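Local coordinates for putative iron-uptake ABC transport system,periplasmic iron-binding protein (Campylobacter jejuni, PDB 3E13), which binds ferric iron and probably delivers it through the periplasm to an ABC transporter for uptake, at residues A[3-8]-A[52-57]; A[231-236]-A[291-296]; A[219-224]-A[286-291]. All coordinates share one frame; numbering follows the deposited sequence.

Overall arrangement
The iron(III) ion is bound by His11, Tyr12, Tyr143, Tyr199 and Tyr200. Contact 1 joins two strands on one side of the chain's centre, and contacts 2 and 3 lie on the opposite side, their centres about 27 Å and 34 Å from that of contact 1. All three reach the same branched sheet, and strand 233-241 of contact 2 neighbours strand 55-58 of contact 1. Contacts 2 and 3, with centres about 13 Å apart, share Phe291 and interleave along the chain. None binds the metal directly: the side chains of Ser8, Ile233 and Phe288 are about 10, 13 and 12 Å from it.

Contact 1. Residues A[3-8]-A[52-57]; sequences ELNIYS and PADIFI
Parallel strand pairing joins Ile6 to Ile55, Tyr7 to Phe56 and Ser8 to Ile57. Tyr7 N donates to Ile55 O, and Tyr7 O accepts from Ile57 N (2.9 Å). Where 52-54 is still a loop, Asn5 O takes two donors, Asp54 N at 2.8 Å and Ile55 N at 3.1 Å. Asp54 suits this entry point because its carboxylate returns a bond: OD2 offers its anti lone pair to Asn5 N (2.8 Å, 165° at the hydrogen) and also accepts from Asn246, while OD1 is held by Ser244. Asn5 ND2 reaches Pro52 O, from above that carbonyl's plane, and OD1 turns to Asn31. Strand 3-8 pairs in parallel with both 29-34 and 55-58, the sheet order of a periplasmic-binding-protein lobe. On one face Leu4 and Ile6 pack on Phe253 of helix 247-257, and Ile55 on Ala250 and Met254; Ile6 CG2 meets Ile57 CD1 at 3.5 Å. On the other face Tyr7 CG, anti to the carbonyl carbon (chi1 -80°), takes the ring to Ala53, whose small CB stands over its centre, 3.7 Å from the centroid, while Tyr7 OH reaches Glu47.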
ATOM      1  N   GLU A   3      22.494  14.759  -9.304  1.00 22.85           N
ATOM      2  CA  GLU A   3      21.495  14.738  -8.223  1.00 21.59           C
ATOM      3  C   GLU A   3      20.186  14.071  -8.741  1.00 17.57           C
ATOM      4  O   GLU A   3      19.899  14.026  -9.955  1.00 16.73           O
ATOM      5  CB  GLU A   3      21.167  16.165  -7.742  1.00 23.02           C
ATOM      6  CG  GLU A   3      22.014  16.756  -6.607  1.00 29.80           C
ATOM      7  CD  GLU A   3      21.338  17.961  -5.958  1.00 35.24           C
ATOM      8  OE1 GLU A   3      20.638  18.674  -6.718  1.00 40.34           O
ATOM      9  OE2 GLU A   3      21.470  18.195  -4.713  1.00 37.48           O
ATOM     10  N   LEU A   4      19.413  13.542  -7.805  1.00 14.91           N
ATOM     11  CA  LEU A   4      18.083  12.967  -8.093  1.00 12.98           C
ATOM     12  C   LEU A   4      17.174  13.300  -6.925  1.00 11.84           C
ATOM     13  O   LEU A   4      17.490  13.020  -5.804  1.00 11.10           O
ATOM     14  CB  LEU A   4      18.158  11.444  -8.317  1.00 12.27           C
ATOM     15  CG  LEU A   4      16.769  10.835  -8.555  1.00 11.53           C
ATOM     16  CD1 LEU A   4      16.214  11.190  -9.928  1.00  8.87           C
ATOM     17  CD2 LEU A   4      16.896   9.325  -8.395  1.00 12.18           C
ATOM     18  N   ASN A   5      16.063  13.981  -7.199  1.00 10.86           N
ATOM     19  CA  ASN A   5      15.157  14.446  -6.171  1.00 11.88           C
ATOM     20  C   ASN A   5      13.900  13.568  -6.064  1.00 11.10           C
ATOM     21  O   ASN A   5      13.118  13.509  -7.010  1.00 11.35           O
ATOM     22  CB  ASN A   5      14.787  15.887  -6.500  1.00 11.29           C
ATOM     23  CG  ASN A   5      16.024  16.820  -6.448  1.00 14.54           C
ATOM     24  OD1 ASN A   5      16.784  16.770  -5.476  1.00 18.29           O
ATOM     25  ND2 ASN A   5      16.216  17.634  -7.465  1.00 17.19           N
ATOM     26  N   ILE A   6      13.781  12.820  -4.969  1.00 11.03           N
ATOM     27  CA  ILE A   6      12.683  11.886  -4.760  1.00 11.08           C
ATOM     28  C   ILE A   6      11.720  12.436  -3.717  1.00 11.45           C
ATOM     29  O   ILE A   6      12.152  12.773  -2.619  1.00 11.75           O
ATOM     30  CB  ILE A   6      13.240  10.539  -4.279  1.00 11.83           C
ATOM     31  CG1 ILE A   6      14.158   9.972  -5.358  1.00 12.54           C
ATOM     32  CG2 ILE A   6      12.091   9.605  -3.874  1.00 11.53           C
ATOM     33  CD1 ILE A   6      14.702   8.567  -5.087  1.00 12.71           C
ATOM     34  N   TYR A   7      10.449  12.529  -4.083  1.00 10.76           N
ATOM     35  CA  TYR A   7       9.345  12.795  -3.175  1.00  9.96           C
ATOM     36  C   TYR A   7       8.661  11.436  -2.928  1.00  9.30           C
ATOM     37  O   TYR A   7       8.120  10.863  -3.847  1.00 10.99           O
ATOM     38  CB  TYR A   7       8.340  13.755  -3.830  1.00 11.72           C
ATOM     39  CG  TYR A   7       8.702  15.236  -3.808  1.00 10.62           C
ATOM     40  CD1 TYR A   7       9.986  15.669  -3.606  1.00 12.27           C
ATOM     41  CD2 TYR A   7       7.758  16.168  -4.128  1.00 11.19           C
ATOM     42  CE1 TYR A   7      10.319  17.066  -3.640  1.00 13.77           C
ATOM     43  CE2 TYR A   7       8.057  17.540  -4.157  1.00 11.10           C
ATOM     44  CZ  TYR A   7       9.336  17.975  -3.937  1.00 14.16           C
ATOM     45  OH  TYR A   7       9.629  19.335  -4.030  1.00 12.43           O
ATOM     46  N   SER A   8       8.695  10.960  -1.692  1.00 10.29           N
ATOM     47  CA  SER A   8       8.234   9.626  -1.350  1.00 10.26           C
ATOM     48  C   SER A   8       7.236   9.569  -0.230  1.00  9.95           C
ATOM     49  O   SER A   8       7.456  10.134   0.842  1.00 10.56           O
ATOM     50  CB  SER A   8       9.412   8.738  -0.996  1.00 10.94           C
ATOM     51  OG  SER A   8       8.921   7.445  -0.593  1.00 11.89           O
ATOM     52  N   PRO A  52      11.632  20.954  -7.932  1.00 15.70           N
ATOM     53  CA  PRO A  52      12.883  20.189  -8.113  1.00 15.67           C
ATOM     54  C   PRO A  52      12.618  18.687  -8.253  1.00 14.55           C
ATOM     55  O   PRO A  52      13.519  17.968  -8.640  1.00 13.77           O
ATOM     56  CB  PRO A  52      13.665  20.442  -6.831  1.00 16.78           C
ATOM     57  CG  PRO A  52      12.887  21.406  -6.008  1.00 18.63           C
ATOM     58  CD  PRO A  52      11.518  21.537  -6.590  1.00 15.93           C
ATOM     59  N   ALA A  53      11.437  18.215  -7.833  1.00 12.96           N
ATOM     60  CA  ALA A  53      11.177  16.763  -7.899  1.00 12.73           C
ATOM     61  C   ALA A  53      11.492  16.166  -9.236  1.00 11.21           C
ATOM     62  O   ALA A  53      11.136  16.696 -10.306  1.00 13.08           O
ATOM     63  CB  ALA A  53       9.721  16.460  -7.542  1.00 12.59           C
ATOM     64  N   ASP A  54      12.100  14.971  -9.200  1.00  9.99           N
ATOM     65  CA  ASP A  54      12.271  14.112 -10.347  1.00 10.51           C
ATOM     66  C   ASP A  54      11.391  12.849 -10.307  1.00  9.20           C
ATOM     67  O   ASP A  54      10.996  12.339 -11.349  1.00 10.84           O
ATOM     68  CB  ASP A  54      13.722  13.619 -10.434  1.00  9.86           C
ATOM     69  CG  ASP A  54      14.701  14.739 -10.634  1.00  9.75           C
ATOM     70  OD1 ASP A  54      14.589  15.421 -11.670  1.00 13.49           O
ATOM     71  OD2 ASP A  54      15.560  15.001  -9.789  1.00 11.21           O
ATOM     72  N   ILE A  55      11.080  12.396  -9.098  1.00  9.30           N
ATOM     73  CA  ILE A  55      10.437  11.100  -8.869  1.00 10.09           C
ATOM     74  C   ILE A  55       9.382  11.276  -7.772  1.00  9.80           C
ATOM     75  O   ILE A  55       9.624  11.946  -6.749  1.00  9.37           O
ATOM     76  CB  ILE A  55      11.505  10.031  -8.453  1.00 10.23           C
ATOM     77  CG1 ILE A  55      12.418   9.653  -9.628  1.00 11.20           C
ATOM     78  CG2 ILE A  55      10.862   8.839  -7.757  1.00  8.69           C
ATOM     79  CD1 ILE A  55      11.805   8.699 -10.609  1.00 11.55           C
ATOM     80  N   PHE A  56       8.251  10.594  -7.988  1.00  9.26           N
ATOM     81  CA  PHE A  56       7.198  10.450  -6.999  1.00  9.43           C
ATOM     82  C   PHE A  56       7.074   8.956  -6.707  1.00  8.95           C
ATOM     83  O   PHE A  56       6.840   8.174  -7.596  1.00 10.34           O
ATOM     84  CB  PHE A  56       5.869  11.051  -7.534  1.00  9.34           C
ATOM     85  CG  PHE A  56       4.706  11.030  -6.538  1.00  9.02           C
ATOM     86  CD1 PHE A  56       4.908  11.330  -5.179  1.00  9.28           C
ATOM     87  CD2 PHE A  56       3.402  10.732  -6.952  1.00  8.02           C
ATOM     88  CE1 PHE A  56       3.876  11.294  -4.260  1.00 10.09           C
ATOM     89  CE2 PHE A  56       2.350  10.750  -6.050  1.00  9.81           C
ATOM     90  CZ  PHE A  56       2.579  11.044  -4.700  1.00  9.65           C
ATOM     91  N   ILE A  57       7.260   8.568  -5.460  1.00 10.52           N
ATOM     92  CA  ILE A  57       7.064   7.186  -5.014  1.00 11.32           C
ATOM     93  C   ILE A  57       5.897   7.138  -4.020  1.00 10.47           C
ATOM     94  O   ILE A  57       5.794   7.995  -3.122  1.00 10.56           O
ATOM     95  CB  ILE A  57       8.331   6.607  -4.307  1.00 12.25           C
ATOM     96  CG1 ILE A  57       9.559   6.868  -5.094  1.00 14.60           C
ATOM     97  CG2 ILE A  57       8.148   5.072  -4.145  1.00 14.92           C
ATOM     98  CD1 ILE A  57      10.860   6.323  -4.418  1.00 12.94           C
TER

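Contact 2. Residues A[231-236]-A[291-296]; sequences THINIS and FKEDQI
Thr231 and Phe291 cross at about a right angle, Thr231 CB lying 3.9 Å from Phe291 CD1, where the two segments begin to pair. The same ring meets Ile233 differently: the methyl CD1 of Ile233 comes to the ring edge, near its plane, 4.1 Å from Phe291 CE1. Phe291 places its ring there with CG between the backbone N and the carbonyl carbon (chi1 63°). Ile233 also leans obliquely across Glu293, its CD1 touching Glu293 CG at 3.9 Å. The extended Glu293 chain suits the spot because its methylenes pack on isoleucine while OE1 travels on to a salt bridge with Lys101.

The backbones form a single bridge between Thr231 and Glu293. Thr231 N donates to Lys292 O (3.0 Å), and Asp294 N donates to Thr231 O (2.9 Å), both nearly straight at the hydrogen. Asp294 CB lies 3.3 Å from Thr231 O. Its carboxylate then makes an Asx turn: OD2 accepts from Ile296 N at 3.0 Å, met from above the carboxylate plane, while OD1 is bound to Asn154. Thr231, whose OG1 is hydrogen-bonded to Pro224 O, thus contributes its amide, its carbonyl and its hydroxyl to fixing the approach to strand 233-241. That strand is one of the antiparallel strands of the sheet, pairing with 97-109, and probably belongs to the hinge between the two lobes.

The chemistry implies a division of labour. Two backbone bonds set the register of the irregular segment 291-296, and apolar carbons of Ile233, Phe291 and Glu293 pack along one side. Asp294 OD1 is paired with Asn154, and Glu293 OE1 with Lys101, which probably lowers the cost of placing the glutamate carboxylate beside the apolar atoms of Ile233.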
ATOM      1  N   THR A 231      -8.628 -11.517  -2.419  1.00  8.43           N
ATOM      2  CA  THR A 231      -8.179 -10.485  -1.508  1.00  8.16           C
ATOM      3  C   THR A 231      -7.723  -9.235  -2.276  1.00  7.91           C
ATOM      4  O   THR A 231      -7.132  -9.292  -3.358  1.00  8.11           O
ATOM      5  CB  THR A 231      -7.014 -11.131  -0.686  1.00  9.47           C
ATOM      6  OG1 THR A 231      -7.544 -12.153   0.203  1.00  8.97           O
ATOM      7  CG2 THR A 231      -6.266 -10.068   0.163  1.00  8.80           C
ATOM      8  N   HIS A 232      -7.940  -8.079  -1.639  1.00  6.92           N
ATOM      9  CA  HIS A 232      -7.490  -6.788  -2.133  1.00  7.58           C
ATOM     10  C   HIS A 232      -5.967  -6.669  -2.184  1.00  7.94           C
ATOM     11  O   HIS A 232      -5.298  -6.839  -1.197  1.00  8.68           O
ATOM     12  CB  HIS A 232      -8.041  -5.673  -1.245  1.00  7.13           C
ATOM     13  CG  HIS A 232      -7.706  -4.298  -1.729  1.00  7.97           C
ATOM     14  ND1 HIS A 232      -6.884  -3.410  -1.041  1.00 11.95           N
ATOM     15  CD2 HIS A 232      -8.074  -3.670  -2.858  1.00  5.62           C
ATOM     16  CE1 HIS A 232      -6.810  -2.277  -1.729  1.00  6.79           C
ATOM     17  NE2 HIS A 232      -7.535  -2.401  -2.823  1.00 12.20           N
ATOM     18  N   ILE A 233      -5.475  -6.469  -3.400  1.00  8.17           N
ATOM     19  CA  ILE A 233      -4.089  -6.164  -3.684  1.00  8.77           C
ATOM     20  C   ILE A 233      -3.967  -4.664  -4.004  1.00  8.67           C
ATOM     21  O   ILE A 233      -4.794  -4.094  -4.757  1.00  9.25           O
ATOM     22  CB  ILE A 233      -3.631  -6.980  -4.906  1.00  8.91           C
ATOM     23  CG1 ILE A 233      -3.721  -8.492  -4.594  1.00 12.32           C
ATOM     24  CG2 ILE A 233      -2.235  -6.601  -5.305  1.00 10.36           C
ATOM     25  CD1 ILE A 233      -2.841  -8.940  -3.543  1.00 14.23           C
ATOM     26  N   ASN A 234      -2.947  -4.026  -3.425  1.00  9.08           N
ATOM     27  CA  ASN A 234      -2.554  -2.667  -3.750  1.00  8.07           C
ATOM     28  C   ASN A 234      -1.070  -2.723  -4.092  1.00  8.48           C
ATOM     29  O   ASN A 234      -0.403  -3.764  -3.879  1.00  9.06           O
ATOM     30  CB  ASN A 234      -2.844  -1.742  -2.544  1.00  7.26           C
ATOM     31  CG  ASN A 234      -2.896  -0.254  -2.904  1.00  8.53           C
ATOM     32  OD1 ASN A 234      -2.528   0.182  -4.008  1.00  9.35           O
ATOM     33  ND2 ASN A 234      -3.386   0.550  -1.957  1.00  9.68           N
ATOM     34  N   ILE A 235      -0.551  -1.684  -4.734  1.00  8.76           N
ATOM     35  CA  ILE A 235       0.864  -1.597  -5.065  1.00  7.84           C
ATOM     36  C   ILE A 235       1.536  -0.441  -4.382  1.00  8.79           C
ATOM     37  O   ILE A 235       0.890   0.536  -4.074  1.00  9.98           O
ATOM     38  CB  ILE A 235       1.064  -1.480  -6.615  1.00  8.52           C
ATOM     39  CG1 ILE A 235       0.369  -0.202  -7.197  1.00  9.16           C
ATOM     40  CG2 ILE A 235       0.600  -2.801  -7.261  1.00  9.49           C
ATOM     41  CD1 ILE A 235       0.871   0.239  -8.564  1.00 11.78           C
ATOM     42  N   SER A 236       2.847  -0.550  -4.204  1.00  7.94           N
ATOM     43  CA  SER A 236       3.689   0.597  -4.041  1.00  7.82           C
ATOM     44  C   SER A 236       4.216   0.816  -5.479  1.00  8.26           C
ATOM     45  O   SER A 236       4.425  -0.135  -6.262  1.00  8.36           O
ATOM     46  CB  SER A 236       4.815   0.358  -3.060  1.00  8.83           C
ATOM     47  OG  SER A 236       5.812   1.344  -3.114  1.00 11.40           O
ATOM     48  N   PHE A 291      -2.910 -17.628  -1.273  1.00 11.20           N
ATOM     49  CA  PHE A 291      -4.242 -17.044  -1.273  1.00 11.11           C
ATOM     50  C   PHE A 291      -4.677 -16.612  -2.667  1.00 10.28           C
ATOM     51  O   PHE A 291      -3.837 -16.369  -3.529  1.00 12.04           O
ATOM     52  CB  PHE A 291      -4.316 -15.839  -0.328  1.00 11.65           C
ATOM     53  CG  PHE A 291      -3.414 -14.697  -0.708  1.00 10.13           C
ATOM     54  CD1 PHE A 291      -3.935 -13.524  -1.210  1.00 11.69           C
ATOM     55  CD2 PHE A 291      -2.035 -14.758  -0.442  1.00 11.94           C
ATOM     56  CE1 PHE A 291      -3.117 -12.480  -1.542  1.00 12.52           C
ATOM     57  CE2 PHE A 291      -1.208 -13.707  -0.775  1.00 13.15           C
ATOM     58  CZ  PHE A 291      -1.775 -12.551  -1.307  1.00 10.93           C
ATOM     59  N   LYS A 292      -5.990 -16.524  -2.857  1.00 11.16           N
ATOM     60  CA  LYS A 292      -6.586 -15.978  -4.079  1.00 10.84           C
ATOM     61  C   LYS A 292      -6.561 -14.470  -4.022  1.00 11.35           C
ATOM     62  O   LYS A 292      -6.977 -13.914  -3.039  1.00 10.79           O
ATOM     63  CB  LYS A 292      -8.043 -16.407  -4.169  1.00 12.34           C
ATOM     64  CG  LYS A 292      -8.193 -17.858  -4.580  1.00 14.45           C
ATOM     65  CD  LYS A 292      -9.670 -18.342  -4.643  1.00 15.30           C
ATOM     66  CE  LYS A 292     -10.719 -17.400  -5.195  1.00 15.96           C
ATOM     67  NZ  LYS A 292     -12.105 -18.000  -5.087  1.00 14.15           N
ATOM     68  N   GLU A 293      -6.112 -13.855  -5.106  1.00 11.08           N
ATOM     69  CA  GLU A 293      -6.046 -12.393  -5.257  1.00 11.35           C
ATOM     70  C   GLU A 293      -7.176 -11.883  -6.134  1.00 10.66           C
ATOM     71  O   GLU A 293      -7.563 -12.511  -7.113  1.00 10.56           O
ATOM     72  CB  GLU A 293      -4.751 -11.982  -5.965  1.00 11.84           C
ATOM     73  CG  GLU A 293      -3.520 -12.370  -5.218  1.00 15.88           C
ATOM     74  CD  GLU A 293      -2.232 -12.022  -5.947  1.00 17.64           C
ATOM     75  OE1 GLU A 293      -2.254 -11.304  -6.989  1.00 17.33           O
ATOM     76  OE2 GLU A 293      -1.203 -12.461  -5.427  1.00 22.28           O
ATOM     77  N   ASP A 294      -7.710 -10.714  -5.797  1.00  8.82           N
ATOM     78  CA  ASP A 294      -8.658 -10.080  -6.649  1.00  8.85           C
ATOM     79  C   ASP A 294      -7.979  -9.823  -8.009  1.00  8.61           C
ATOM     80  O   ASP A 294      -6.811  -9.339  -8.074  1.00  9.96           O
ATOM     81  CB  ASP A 294      -9.085  -8.752  -6.009  1.00  8.47           C
ATOM     82  CG  ASP A 294     -10.292  -8.129  -6.656  1.00  9.68           C
ATOM     83  OD1 ASP A 294     -10.967  -7.294  -5.936  1.00 11.37           O
ATOM     84  OD2 ASP A 294     -10.646  -8.385  -7.830  1.00  9.30           O
ATOM     85  N   GLN A 295      -8.696 -10.189  -9.062  1.00 10.34           N
ATOM     86  CA  GLN A 295      -8.196 -10.019 -10.429  1.00 10.69           C
ATOM     87  C   GLN A 295      -8.415  -8.643 -11.037  1.00 10.62           C
ATOM     88  O   GLN A 295      -7.933  -8.363 -12.147  1.00 12.90           O
ATOM     89  CB  GLN A 295      -8.734 -11.121 -11.341  1.00 10.96           C
ATOM     90  CG  GLN A 295      -8.328 -12.516 -10.894  1.00 11.23           C
ATOM     91  CD  GLN A 295      -6.863 -12.729 -10.868  1.00 13.79           C
ATOM     92  OE1 GLN A 295      -6.285 -12.926  -9.783  1.00 16.30           O
ATOM     93  NE2 GLN A 295      -6.228 -12.625 -12.014  1.00  9.63           N
ATOM     94  N   ILE A 296      -9.130  -7.770 -10.335  1.00 11.77           N
ATOM     95  CA  ILE A 296      -9.430  -6.467 -10.902  1.00 11.37           C
ATOM     96  C   ILE A 296      -8.125  -5.707 -11.177  1.00 11.34           C
ATOM     97  O   ILE A 296      -7.193  -5.743 -10.356  1.00 11.74           O
ATOM     98  CB  ILE A 296     -10.363  -5.695  -9.952  1.00 10.77           C
ATOM     99  CG1 ILE A 296     -10.903  -4.437 -10.672  1.00 13.47           C
ATOM    100  CG2 ILE A 296      -9.637  -5.279  -8.694  1.00 11.66           C
ATOM    101  CD1 ILE A 296     -12.002  -3.769  -9.852  1.00 15.28           C
TER

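Contact 3. Residues A[219-224]-A[286-291]; sequences LGIIFP and KDFGTF
The Phe223 ring is sandwiched between Phe291 on one face and Ile221 on the other. The two phenyl rings form an offset stack, centroids 4.2 Å apart and planes within 4° of parallel, and Phe291 CB adds a CH-pi contact over the same face of Phe223, 3.7 Å from its centroid. Against the opposite face, Ile221 CG2 sits over the ring centre, 3.6 Å from the plane. At the ring edge, in its plane, stands Phe288 O, 3.2 Å from Phe223 CE1, a place where the slightly positive rim of a phenyl ring can favour a carbonyl oxygen; Gly289 O lies likewise in plane at the edge of Phe291.

This stack joins the end of strand 219-222, paired with 97-109 in the sheet, to the end of helix 283-288. Phenylalanine suits both partners, since flat rings bring the two loops together without side-chain polar groups to satisfy. Gly289 is the first residue to leave helical angles, with positive phi; at its phi and psi a beta carbon would be jammed against the preceding carbonyl oxygen, so glycine belongs here. Phe288 in turn packs on helix 198-205, its side chain about 6 Å from that of the iron ligand Tyr199. Ile221 meets Phe288 as well, with its extended branch (chi2 178°) carrying CD1 to within 3.8 Å of Phe288 CD1.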
ATOM      1  N   LEU A 219      -0.173 -12.390  15.608  1.00 10.14           N
ATOM      2  CA  LEU A 219      -1.109 -12.173  14.491  1.00 10.53           C
ATOM      3  C   LEU A 219      -1.342 -13.376  13.605  1.00 10.63           C
ATOM      4  O   LEU A 219      -0.383 -13.955  13.087  1.00 11.14           O
ATOM      5  CB  LEU A 219      -0.701 -10.969  13.666  1.00 10.97           C
ATOM      6  CG  LEU A 219      -0.490  -9.692  14.489  1.00 10.78           C
ATOM      7  CD1 LEU A 219       0.125  -8.596  13.567  1.00 11.83           C
ATOM      8  CD2 LEU A 219      -1.718  -9.206  15.117  1.00 11.46           C
ATOM      9  N   GLY A 220      -2.619 -13.737  13.438  1.00 10.83           N
ATOM     10  CA  GLY A 220      -3.063 -14.594  12.357  1.00 10.63           C
ATOM     11  C   GLY A 220      -3.694 -13.788  11.209  1.00 10.42           C
ATOM     12  O   GLY A 220      -4.228 -12.718  11.430  1.00 10.80           O
ATOM     13  N   ILE A 221      -3.662 -14.338  10.002  1.00  9.79           N
ATOM     14  CA  ILE A 221      -4.167 -13.642   8.823  1.00 10.53           C
ATOM     15  C   ILE A 221      -5.431 -14.314   8.329  1.00 10.16           C
ATOM     16  O   ILE A 221      -5.441 -15.528   8.072  1.00  9.75           O
ATOM     17  CB  ILE A 221      -3.135 -13.682   7.688  1.00 10.25           C
ATOM     18  CG1 ILE A 221      -1.847 -12.974   8.138  1.00 13.43           C
ATOM     19  CG2 ILE A 221      -3.764 -13.091   6.391  1.00 12.06           C
ATOM     20  CD1 ILE A 221      -0.698 -13.001   7.052  1.00 15.27           C
ATOM     21  N   ILE A 222      -6.453 -13.512   8.100  1.00  9.82           N
ATOM     22  CA  ILE A 222      -7.555 -13.870   7.195  1.00  8.62           C
ATOM     23  C   ILE A 222      -7.312 -13.187   5.870  1.00  9.90           C
ATOM     24  O   ILE A 222      -7.287 -11.968   5.814  1.00  9.72           O
ATOM     25  CB  ILE A 222      -8.904 -13.402   7.790  1.00  8.62           C
ATOM     26  CG1 ILE A 222      -9.153 -14.062   9.168  1.00 10.12           C
ATOM     27  CG2 ILE A 222     -10.036 -13.629   6.843  1.00 11.83           C
ATOM     28  CD1 ILE A 222     -10.183 -13.393  10.034  1.00 11.73           C
ATOM     29  N   PHE A 223      -7.153 -13.947   4.807  1.00  9.57           N
ATOM     30  CA  PHE A 223      -7.183 -13.389   3.462  1.00 10.14           C
ATOM     31  C   PHE A 223      -8.643 -13.232   3.028  1.00  9.87           C
ATOM     32  O   PHE A 223      -9.326 -14.234   2.810  1.00 10.02           O
ATOM     33  CB  PHE A 223      -6.441 -14.333   2.523  1.00 10.56           C
ATOM     34  CG  PHE A 223      -4.952 -14.346   2.759  1.00  9.29           C
ATOM     35  CD1 PHE A 223      -4.336 -15.422   3.356  1.00 13.18           C
ATOM     36  CD2 PHE A 223      -4.177 -13.277   2.343  1.00 10.71           C
ATOM     37  CE1 PHE A 223      -2.972 -15.404   3.603  1.00 12.52           C
ATOM     38  CE2 PHE A 223      -2.801 -13.270   2.562  1.00 12.29           C
ATOM     39  CZ  PHE A 223      -2.220 -14.344   3.203  1.00 12.55           C
ATOM     40  N   PRO A 224      -9.189 -12.015   2.977  1.00  8.35           N
ATOM     41  CA  PRO A 224     -10.611 -11.911   2.719  1.00  8.74           C
ATOM     42  C   PRO A 224     -11.017 -12.385   1.330  1.00  9.26           C
ATOM     43  O   PRO A 224     -10.253 -12.317   0.361  1.00 10.11           O
ATOM     44  CB  PRO A 224     -10.914 -10.417   2.951  1.00  8.70           C
ATOM     45  CG  PRO A 224      -9.797  -9.984   3.874  1.00  8.70           C
ATOM     46  CD  PRO A 224      -8.617 -10.703   3.302  1.00  9.15           C
ATOM     47  N   LYS A 286       6.544 -16.253   2.745  1.00  9.10           N
ATOM     48  CA  LYS A 286       5.995 -17.553   2.447  1.00  9.34           C
ATOM     49  C   LYS A 286       5.089 -18.059   3.550  1.00  9.39           C
ATOM     50  O   LYS A 286       4.062 -18.670   3.295  1.00  9.55           O
ATOM     51  CB  LYS A 286       7.137 -18.554   2.261  1.00 10.59           C
ATOM     52  CG  LYS A 286       8.017 -18.298   1.042  1.00 15.54           C
ATOM     53  CD  LYS A 286       9.141 -19.345   0.932  1.00 20.93           C
ATOM     54  CE  LYS A 286       9.895 -19.191  -0.411  1.00 26.02           C
ATOM     55  NZ  LYS A 286       8.981 -19.067  -1.635  1.00 32.61           N
ATOM     56  N   ASP A 287       5.444 -17.726   4.778  1.00  9.92           N
ATOM     57  CA  ASP A 287       4.634 -18.163   5.946  1.00  9.97           C
ATOM     58  C   ASP A 287       3.288 -17.454   6.040  1.00 11.37           C
ATOM     59  O   ASP A 287       2.398 -17.908   6.786  1.00 11.55           O
ATOM     60  CB  ASP A 287       5.438 -17.921   7.238  1.00  9.99           C
ATOM     61  CG  ASP A 287       6.335 -19.086   7.602  1.00  9.04           C
ATOM     62  OD1 ASP A 287       7.127 -18.887   8.532  1.00  9.00           O
ATOM     63  OD2 ASP A 287       6.288 -20.176   7.000  1.00  9.04           O
ATOM     64  N   PHE A 288       3.109 -16.337   5.335  1.00 11.19           N
ATOM     65  CA  PHE A 288       1.763 -15.706   5.289  1.00 12.46           C
ATOM     66  C   PHE A 288       0.745 -16.665   4.680  1.00 13.32           C
ATOM     67  O   PHE A 288      -0.443 -16.649   5.044  1.00 13.86           O
ATOM     68  CB  PHE A 288       1.745 -14.413   4.446  1.00 11.91           C
ATOM     69  CG  PHE A 288       2.580 -13.269   4.984  1.00 10.91           C
ATOM     70  CD1 PHE A 288       2.978 -13.198   6.327  1.00  9.62           C
ATOM     71  CD2 PHE A 288       2.969 -12.280   4.122  1.00 10.46           C
ATOM     72  CE1 PHE A 288       3.776 -12.150   6.765  1.00 11.95           C
ATOM     73  CE2 PHE A 288       3.743 -11.207   4.546  1.00  9.90           C
ATOM     74  CZ  PHE A 288       4.161 -11.156   5.859  1.00 10.52           C
ATOM     75  N   GLY A 289       1.202 -17.522   3.769  1.00 13.30           N
ATOM     76  CA  GLY A 289       0.378 -18.527   3.123  1.00 13.65           C
ATOM     77  C   GLY A 289       0.004 -18.163   1.696  1.00 14.16           C
ATOM     78  O   GLY A 289       0.233 -17.051   1.246  1.00 13.77           O
ATOM     79  N   THR A 290      -0.562 -19.125   0.972  1.00 13.56           N
ATOM     80  CA  THR A 290      -1.029 -18.879  -0.384  1.00 13.87           C
ATOM     81  C   THR A 290      -2.485 -18.383  -0.283  1.00 11.92           C
ATOM     82  O   THR A 290      -3.205 -18.622   0.720  1.00 12.32           O
ATOM     83  CB  THR A 290      -0.949 -20.137  -1.247  1.00 14.59           C
ATOM     84  OG1 THR A 290      -1.603 -21.210  -0.571  1.00 18.72           O
ATOM     85  CG2 THR A 290       0.518 -20.544  -1.445  1.00 16.72           C
ATOM     86  N   PHE A 291      -2.910 -17.628  -1.273  1.00 11.20           N
ATOM     87  CA  PHE A 291      -4.242 -17.044  -1.273  1.00 11.11           C
ATOM     88  C   PHE A 291      -4.677 -16.612  -2.667  1.00 10.28           C
ATOM     89  O   PHE A 291      -3.837 -16.369  -3.529  1.00 12.04           O
ATOM     90  CB  PHE A 291      -4.316 -15.839  -0.328  1.00 11.65           C
ATOM     91  CG  PHE A 291      -3.414 -14.697  -0.708  1.00 10.13           C
ATOM     92  CD1 PHE A 291      -3.935 -13.524  -1.210  1.00 11.69           C
ATOM     93  CD2 PHE A 291      -2.035 -14.758  -0.442  1.00 11.94           C
ATOM     94  CE1 PHE A 291      -3.117 -12.480  -1.542  1.00 12.52           C
ATOM     95  CE2 PHE A 291      -1.208 -13.707  -0.775  1.00 13.15           C
ATOM     96  CZ  PHE A 291      -1.775 -12.551  -1.307  1.00 10.93           C
TER